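Local coordinates for protein glycosyl hydrolase, family 38 (Enterococcus faecalis, PDB 5KBP) that probably hydrolyses alpha-mannosides as a family 38 glycoside hydrolase, an enzyme class that depends on a bound metal ion, at residues E418-E423 / I801-A806. Residues are numbered along the deposited sequence; the frame is centred on the assembly and turned at random.
Sequences EVVTVE and IPFTAA
Phe803 reaches across to Glu418 and Val420, and Ala805 meets Val422, so the two chain segments pack through side chains with no hydrogen bond between them. The apolar part consists of two valine contacts, one to Phe803 and one to Ala805. CG2 of Val420 lies 3.5 Å from CD2 of Phe803, approaching the ring obliquely, while CG1 of the same valine is 4.1 Å from Phe803 CB. Further along, CG2 of Val422 meets CB of Ala805 at 3.7 Å.

Glu418 adds a mixed contact at the ring edge. Its CB sits in the ring plane, 3.6 Å from Phe803 CE2. With CG anti to the backbone N (chi1 169°) and the chain extended beyond it, the side chain runs past the phenylalanine in the opposite direction and brings CD to 3.4 Å from Phe803 CD2. Carboxylate and ring planes stand 70° apart, and OE1 forms a salt bridge to Lys416.

Val420, Val422 and Ala805 also touch strand 404-410, to which Thr804 and Ala806 are hydrogen-bonded. Strand 416-430 pairs instead with strand 483-499, so the contact joins two beta-sheets face to face, with helices 304-332 and 362-393 against the far side of strand 804-807.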
# COMPACT_ATOMS: atom_id res chain seq x y z
N GLU A 418 29.85 15.57 14.09
CA GLU A 418 29.65 14.83 12.85
C GLU A 418 30.35 15.55 11.71
O GLU A 418 30.34 16.78 11.65
CB GLU A 418 28.15 14.67 12.56
CG GLU A 418 27.82 14.15 11.17
CD GLU A 418 26.33 13.92 10.99
OE1 GLU A 418 25.67 13.49 11.96
OE2 GLU A 418 25.82 14.17 9.88
N VAL A 419 30.95 14.78 10.81
CA VAL A 419 31.47 15.30 9.55
C VAL A 419 30.31 15.33 8.57
O VAL A 419 29.87 14.29 8.07
CB VAL A 419 32.63 14.45 9.02
CG1 VAL A 419 33.06 14.93 7.65
CG2 VAL A 419 33.81 14.50 9.99
N VAL A 420 29.81 16.53 8.29
CA VAL A 420 28.55 16.71 7.57
C VAL A 420 28.82 16.95 6.09
O VAL A 420 29.89 17.43 5.70
CB VAL A 420 27.74 17.88 8.18
CG1 VAL A 420 26.29 17.83 7.73
CG2 VAL A 420 27.83 17.84 9.70
N THR A 421 27.84 16.59 5.27
CA THR A 421 27.85 16.84 3.83
C THR A 421 26.65 17.71 3.49
O THR A 421 25.52 17.41 3.90
CB THR A 421 27.82 15.53 3.04
OG1 THR A 421 29.16 15.09 2.79
CG2 THR A 421 27.08 15.69 1.72
N VAL A 422 26.89 18.79 2.75
CA VAL A 422 25.85 19.75 2.37
C VAL A 422 25.93 19.98 0.87
O VAL A 422 27.00 20.33 0.35
CB VAL A 422 25.99 21.08 3.13
CG1 VAL A 422 25.00 22.10 2.60
CG2 VAL A 422 25.80 20.86 4.63
N GLU A 423 24.81 19.80 0.18
CA GLU A 423 24.73 20.07 -1.25
C GLU A 423 24.19 21.48 -1.46
O GLU A 423 23.11 21.82 -0.96
CB GLU A 423 23.84 19.04 -1.95
CG GLU A 423 24.09 18.93 -3.45
CD GLU A 423 23.21 17.89 -4.12
OE1 GLU A 423 22.13 17.60 -3.57
OE2 GLU A 423 23.61 17.37 -5.18
N ILE A 801 19.81 10.46 14.57
CA ILE A 801 19.17 11.72 14.20
C ILE A 801 20.10 12.50 13.27
O ILE A 801 21.03 13.17 13.75
CB ILE A 801 18.81 12.55 15.44
CG1 ILE A 801 18.02 11.70 16.43
CG2 ILE A 801 18.03 13.79 15.05
CD1 ILE A 801 17.75 12.38 17.75
N PRO A 802 19.90 12.45 11.96
CA PRO A 802 20.82 13.13 11.04
C PRO A 802 20.67 14.65 11.10
O PRO A 802 19.64 15.18 11.51
CB PRO A 802 20.41 12.59 9.67
CG PRO A 802 18.96 12.27 9.82
CD PRO A 802 18.80 11.78 11.24
N PHE A 803 21.73 15.33 10.68
CA PHE A 803 21.68 16.78 10.56
C PHE A 803 20.68 17.19 9.49
O PHE A 803 20.44 16.47 8.52
CB PHE A 803 23.06 17.35 10.23
CG PHE A 803 23.88 17.72 11.43
CD1 PHE A 803 23.50 18.76 12.25
CD2 PHE A 803 25.04 17.03 11.73
CE1 PHE A 803 24.25 19.11 13.36
CE2 PHE A 803 25.81 17.37 12.84
CZ PHE A 803 25.41 18.41 13.65
N THR A 804 20.09 18.37 9.67
CA THR A 804 19.19 18.96 8.69
C THR A 804 19.89 20.15 8.05
O THR A 804 20.07 21.20 8.69
CB THR A 804 17.87 19.39 9.33
OG1 THR A 804 17.15 18.22 9.76
CG2 THR A 804 17.02 20.16 8.33
N ALA A 805 20.32 19.99 6.80
CA ALA A 805 20.98 21.04 6.04
C ALA A 805 20.01 21.62 5.03
O ALA A 805 19.22 20.89 4.42
CB ALA A 805 22.22 20.50 5.33
N ALA A 806 20.08 22.94 4.84
CA ALA A 806 19.16 23.62 3.95
C ALA A 806 19.83 24.86 3.38
O ALA A 806 20.47 25.61 4.11
CB ALA A 806 17.87 24.02 4.66